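Local structure of alanine dehydrogenase/pyridine nucleotide transhydrogenase (Mycobacterium smegmatis str. MC2 155, 3P2Y) at residues P28-E33 with V89-P94; E33-V38 with L331-P336. The protein probably serves as the alpha 1 subunit of a proton-pumping pyridine nucleotide transhydrogenase, which couples hydride transfer between NADH and NADP to proton translocation. One frame throughout, in Å; residues are numbered along the deposited sequence.

Contact 1: residues P28-E33 with V89-P94; sequences PRESAE and VKVNPP
Val-89 and Pro-28 touch where two loops leave adjacent strands, 87-89 and 24-27, of the parallel sheet. The Val-89 carbonyl O lies 3.1 Å from Pro-28 CD. Lys-90 comes next. Its CB packs on Pro-28 CG at 3.7 Å, and the two side chains cross at about a right angle. Lys-90 CG sits between the backbone N and the carbonyl carbon (chi1 78°), and bends at chi3 and chi4 fold the end of the chain back. NZ thereby reaches the Glu-30 carboxylate, with a salt bridge to OE1 at 3.0 Å and a weak bond to OE2. NZ also donates to Asn-92 O at 2.7 Å, which closes the lysine over its own loop. A water accepts from Lys-90 NZ and Ser-31 N and lies within hydrogen-bonding distance of Arg-29 O. At Val-91, the backbone N gives a nearly straight bond to Glu-30 OE2, 2.9 Å long and from above the carboxylate plane. Val-91 CB rests against Glu-30 CD at 3.5 Å. Tyr-343 of helix 336-354 packs on Val-91 and bonds to Lys-90 O. At Asn-92, the backbone N donates to Glu-30 OE1 at 3.0 Å, again well out of the carboxylate plane. A bend at chi2 (-64°) turns the Glu-30 carboxylate to meet these donors. Each oxygen of the buried carboxylate thus takes one backbone N-H, with the lysine ammonium beside both. This probably favours the charged form of Glu-30 and fixes the rotation of its carboxylate.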
loop_
_atom_site.group_PDB
_atom_site.type_symbol
_atom_site.label_atom_id
_atom_site.label_comp_id
_atom_site.label_asym_id
_atom_site.label_seq_id
_atom_site.Cartn_x
_atom_site.Cartn_y
_atom_site.Cartn_z
ATOM N N PRO A 28 -17.422 -23.483 5.803
ATOM C CA PRO A 28 -17.738 -23.224 4.398
ATOM C C PRO A 28 -16.804 -22.213 3.707
ATOM O O PRO A 28 -16.101 -21.418 4.370
ATOM C CB PRO A 28 -19.161 -22.635 4.439
ATOM C CG PRO A 28 -19.335 -22.110 5.819
ATOM C CD PRO A 28 -18.286 -22.738 6.730
ATOM N N ARG A 29 -16.793 -22.273 2.378
ATOM C CA ARG A 29 -16.225 -21.204 1.564
ATOM C C ARG A 29 -17.145 -19.991 1.659
ATOM O O ARG A 29 -18.374 -20.123 1.593
ATOM C CB ARG A 29 -16.120 -21.662 0.107
ATOM C CG ARG A 29 -15.535 -20.592 -0.779
ATOM C CD ARG A 29 -15.478 -21.076 -2.224
ATOM N NE ARG A 29 -15.269 -19.941 -3.133
ATOM C CZ ARG A 29 -16.249 -19.169 -3.652
ATOM N NH1 ARG A 29 -15.938 -18.166 -4.477
ATOM N NH2 ARG A 29 -17.539 -19.385 -3.375
ATOM N N GLU A 30 -16.556 -18.810 1.884
ATOM C CA GLU A 30 -17.336 -17.574 1.884
ATOM C C GLU A 30 -17.790 -17.216 0.475
ATOM O O GLU A 30 -16.961 -17.139 -0.418
ATOM C CB GLU A 30 -16.490 -16.443 2.479
ATOM C CG GLU A 30 -16.249 -16.685 3.978
ATOM C CD GLU A 30 -17.539 -16.651 4.790
ATOM O OE1 GLU A 30 -18.337 -15.708 4.611
ATOM O OE2 GLU A 30 -17.760 -17.572 5.591
ATOM N N SER A 31 -19.093 -16.978 0.307
ATOM C CA SER A 31 -19.694 -16.737 -1.019
ATOM C C SER A 31 -19.814 -15.261 -1.390
ATOM O O SER A 31 -20.047 -14.946 -2.553
ATOM C CB SER A 31 -21.089 -17.386 -1.078
ATOM O OG SER A 31 -21.936 -16.906 -0.044
ATOM N N ALA A 32 -19.671 -14.360 -0.403
ATOM C CA ALA A 32 -19.835 -12.917 -0.658
ATOM C C ALA A 32 -18.807 -12.357 -1.636
ATOM O O ALA A 32 -17.623 -12.732 -1.598
ATOM C CB ALA A 32 -19.832 -12.129 0.651
ATOM N N GLU A 33 -19.253 -11.469 -2.532
ATOM C CA GLU A 33 -18.339 -10.884 -3.512
ATOM C C GLU A 33 -17.182 -10.168 -2.784
ATOM O O GLU A 33 -17.424 -9.377 -1.845
ATOM C CB GLU A 33 -19.059 -9.885 -4.442
ATOM N N VAL A 89 -19.099 -22.914 11.374
ATOM C CA VAL A 89 -18.443 -21.654 11.710
ATOM C C VAL A 89 -18.128 -20.941 10.413
ATOM O O VAL A 89 -17.576 -21.546 9.504
ATOM C CB VAL A 89 -17.146 -21.838 12.566
ATOM C CG1 VAL A 89 -17.495 -22.482 13.927
ATOM C CG2 VAL A 89 -16.069 -22.660 11.845
ATOM N N LYS A 90 -18.540 -19.689 10.299
ATOM C CA LYS A 90 -18.295 -18.975 9.027
ATOM C C LYS A 90 -18.005 -17.526 9.340
ATOM O O LYS A 90 -18.061 -17.136 10.499
ATOM C CB LYS A 90 -19.503 -19.134 8.072
ATOM C CG LYS A 90 -20.728 -18.237 8.380
ATOM C CD LYS A 90 -21.932 -18.572 7.413
ATOM C CE LYS A 90 -21.539 -18.491 5.905
ATOM N NZ LYS A 90 -20.758 -17.225 5.505
ATOM N N VAL A 91 -17.709 -16.728 8.316
ATOM C CA VAL A 91 -17.393 -15.319 8.511
ATOM C C VAL A 91 -18.653 -14.464 8.337
ATOM O O VAL A 91 -19.169 -13.928 9.321
ATOM C CB VAL A 91 -16.276 -14.839 7.532
ATOM C CG1 VAL A 91 -15.889 -13.328 7.824
ATOM C CG2 VAL A 91 -15.043 -15.721 7.655
ATOM N N ASN A 92 -19.124 -14.302 7.096
ATOM C CA ASN A 92 -20.265 -13.407 6.822
ATOM C C ASN A 92 -21.629 -14.040 7.090
ATOM O O ASN A 92 -21.734 -15.264 7.162
ATOM C CB ASN A 92 -20.219 -12.919 5.366
ATOM C CG ASN A 92 -18.982 -12.091 5.085
ATOM O OD1 ASN A 92 -18.246 -12.313 4.103
ATOM N ND2 ASN A 92 -18.746 -11.134 5.940
ATOM N N PRO A 93 -22.677 -13.202 7.276
ATOM C CA PRO A 93 -24.017 -13.777 7.518
ATOM C C PRO A 93 -24.377 -14.760 6.408
ATOM O O PRO A 93 -24.045 -14.502 5.234
ATOM C CB PRO A 93 -24.934 -12.552 7.461
ATOM C CG PRO A 93 -24.059 -11.416 8.028
ATOM C CD PRO A 93 -22.647 -11.730 7.454
ATOM N N PRO A 94 -25.085 -15.849 6.750
ATOM C CA PRO A 94 -25.487 -16.817 5.760
ATOM C C PRO A 94 -26.594 -16.269 4.861
ATOM O O PRO A 94 -27.423 -15.458 5.308
ATOM C CB PRO A 94 -26.036 -17.985 6.599
ATOM C CG PRO A 94 -26.593 -17.315 7.833
ATOM C CD PRO A 94 -25.582 -16.192 8.105
HETATM O O HOH W 1 -20.516 -18.538 2.757
#

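Contact 2: residues E33-V38 with L331-P336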
loop_
_atom_site.group_PDB
_atom_site.type_symbol
_atom_site.label_atom_id
_atom_site.label_comp_id
_atom_site.label_asym_id
_atom_site.label_seq_id
_atom_site.Cartn_x
_atom_site.Cartn_y
_atom_site.Cartn_z
ATOM N N GLU A 33 -19.253 -11.469 -2.532
ATOM C CA GLU A 33 -18.339 -10.884 -3.512
ATOM C C GLU A 33 -17.182 -10.168 -2.784
ATOM O O GLU A 33 -17.424 -9.377 -1.845
ATOM C CB GLU A 33 -19.059 -9.885 -4.442
ATOM N N GLY A 34 -15.954 -10.476 -3.208
ATOM C CA GLY A 34 -14.758 -9.798 -2.714
ATOM C C GLY A 34 -14.214 -10.419 -1.441
ATOM O O GLY A 34 -13.125 -10.042 -0.977
ATOM N N GLU A 35 -14.965 -11.345 -0.835
ATOM C CA GLU A 35 -14.534 -11.895 0.454
ATOM C C GLU A 35 -13.388 -12.868 0.211
ATOM O O GLU A 35 -13.470 -13.706 -0.711
ATOM C CB GLU A 35 -15.674 -12.627 1.168
ATOM C CG GLU A 35 -15.252 -13.138 2.575
ATOM C CD GLU A 35 -14.745 -11.989 3.457
ATOM O OE1 GLU A 35 -15.576 -11.168 3.883
ATOM O OE2 GLU A 35 -13.530 -11.866 3.706
ATOM N N ARG A 36 -12.326 -12.762 1.008
ATOM C CA ARG A 36 -11.206 -13.702 0.928
ATOM C C ARG A 36 -10.923 -14.426 2.247
ATOM O O ARG A 36 -10.088 -15.325 2.260
ATOM C CB ARG A 36 -9.911 -12.984 0.492
ATOM C CG ARG A 36 -10.024 -12.422 -0.937
ATOM C CD ARG A 36 -8.786 -11.569 -1.299
ATOM N NE ARG A 36 -7.550 -12.366 -1.240
ATOM C CZ ARG A 36 -6.313 -11.867 -1.148
ATOM N NH1 ARG A 36 -6.103 -10.553 -1.101
ATOM N NH2 ARG A 36 -5.283 -12.703 -1.107
ATOM N N ARG A 37 -11.585 -14.038 3.333
ATOM C CA ARG A 37 -11.352 -14.687 4.616
ATOM C C ARG A 37 -12.047 -16.052 4.627
ATOM O O ARG A 37 -12.942 -16.337 3.791
ATOM C CB ARG A 37 -11.867 -13.826 5.793
ATOM C CG ARG A 37 -11.070 -12.501 5.965
ATOM C CD ARG A 37 -11.760 -11.549 6.946
ATOM N NE ARG A 37 -13.028 -11.090 6.397
ATOM C CZ ARG A 37 -13.924 -10.381 7.072
ATOM N NH1 ARG A 37 -13.687 -10.052 8.350
ATOM N NH2 ARG A 37 -15.073 -10.018 6.485
ATOM N N VAL A 38 -11.625 -16.858 5.591
ATOM C CA VAL A 38 -12.198 -18.192 5.868
ATOM C C VAL A 38 -12.256 -18.335 7.392
ATOM O O VAL A 38 -11.389 -17.838 8.095
ATOM C CB VAL A 38 -11.288 -19.314 5.216
ATOM C CG1 VAL A 38 -9.850 -19.276 5.762
ATOM C CG2 VAL A 38 -11.917 -20.716 5.420
ATOM N N LEU A 331 -11.621 -4.105 4.263
ATOM C CA LEU A 331 -10.168 -4.162 4.431
ATOM C C LEU A 331 -9.631 -5.493 5.026
ATOM O O LEU A 331 -8.547 -5.932 4.633
ATOM C CB LEU A 331 -9.655 -2.944 5.211
ATOM C CG LEU A 331 -9.732 -1.653 4.385
ATOM C CD1 LEU A 331 -9.336 -0.477 5.306
ATOM C CD2 LEU A 331 -8.776 -1.677 3.160
ATOM N N PRO A 332 -10.384 -6.146 5.948
ATOM C CA PRO A 332 -9.941 -7.455 6.441
ATOM C C PRO A 332 -9.690 -8.477 5.328
ATOM O O PRO A 332 -8.702 -9.233 5.392
ATOM C CB PRO A 332 -11.119 -7.894 7.352
ATOM C CG PRO A 332 -11.536 -6.570 7.969
ATOM C CD PRO A 332 -11.580 -5.683 6.682
ATOM N N ALA A 333 -10.549 -8.467 4.298
ATOM C CA ALA A 333 -10.393 -9.380 3.164
ATOM C C ALA A 333 -9.094 -9.105 2.378
ATOM O O ALA A 333 -8.573 -9.991 1.715
ATOM C CB ALA A 333 -11.610 -9.299 2.234
ATOM N N THR A 334 -8.547 -7.893 2.493
ATOM C CA THR A 334 -7.300 -7.570 1.786
ATOM C C THR A 334 -6.034 -8.109 2.464
ATOM O O THR A 334 -4.942 -7.983 1.920
ATOM C CB THR A 334 -7.107 -6.068 1.526
ATOM O OG1 THR A 334 -6.764 -5.392 2.754
ATOM C CG2 THR A 334 -8.369 -5.447 0.901
ATOM N N MET A 335 -6.190 -8.699 3.636
ATOM C CA MET A 335 -5.033 -9.266 4.349
ATOM C C MET A 335 -5.545 -10.547 5.001
ATOM O O MET A 335 -5.619 -10.693 6.234
ATOM C CB MET A 335 -4.455 -8.245 5.363
ATOM C CG MET A 335 -2.990 -8.612 5.794
ATOM S SD MET A 335 -2.475 -7.506 7.128
ATOM C CE MET A 335 -3.201 -8.350 8.513
ATOM N N PRO A 336 -5.930 -11.507 4.151
ATOM C CA PRO A 336 -6.865 -12.526 4.637
ATOM C C PRO A 336 -6.276 -13.655 5.491
ATOM O O PRO A 336 -7.027 -14.328 6.188
ATOM C CB PRO A 336 -7.464 -13.083 3.326
ATOM C CG PRO A 336 -6.324 -12.990 2.348
ATOM C CD PRO A 336 -5.718 -11.589 2.687
HETATM O O HOH W 2 -3.690 -9.964 0.311
#
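Arg-36 rests one face of its guanidinium on Pro-336, the first residue of helix 336-354. The touching atom is Pro-336 CG, offset toward the rim of the flat group and 3.6 Å from Arg-36 NH2. The side chains cross obliquely. Closer to the backbone, Pro-336 CB lies 3.6 Å from Arg-36 O, while Arg-36 CD passes Ala-333 O at 3.4 Å. Ala-333 CB sits against Glu-35 OE2 and Gly-34 O. A water accepts from Arg-36 NH1 and sits close to Thr-334 O, to which it may bridge. Arg-36 NE bonds to Gly-64 O. Thr-169 of the second subunit also packs on Arg-36 and Pro-336, so this side of the contact borders the subunit interface.

Arg-37 runs beside Pro-332, pointing the same way. A bend at chi3 (-67°) sets its guanidinium so that Pro-332 CB lies over one face, 3.5 Å from NH1. The edge is held by Glu-35: NE donates to OE2 at 2.8 Å, and NH2 to OE1 at 2.9 Å. Glu-35 OE2 also accepts from Arg-37 N on its anti lone pair. Arg-37 NH1 hydrogen-bonds Gln-152 OE1 of helix 148-167.

No direct hydrogen bond joins the two segments. The arginines offer guanidinium faces to the two prolines. Their nitrogens bond to Glu-35, Gly-64, Gln-152 and water, so the loop meets the turn that leads into helix 336-354, and its first residue, mainly by van der Waals contact.

In the fold
Contact 1 is the more buried and lies within the N-terminal domain. It joins loops that follow neighbouring strands of one sheet. Contact 2 is partly buried. It brings the continuation of the same loop, from the shared Glu-33, against 331-336, which belongs to the C-terminal domain in sequence. Helix 336-354 serves both: its start meets 33-38, and its Tyr-343 and Val-347 touch Val-91 and Val-89. Contact 1 is polar across its interface, with a carboxylate gripped by backbone and lysine. Contact 2 keeps its salt bridge within one segment and packs otherwise. The two touch directly, with Val-91 CG1 against Arg-37 CZ and Glu-30 CB against Glu-35 CG. The second subunit reaches contact 2 alone.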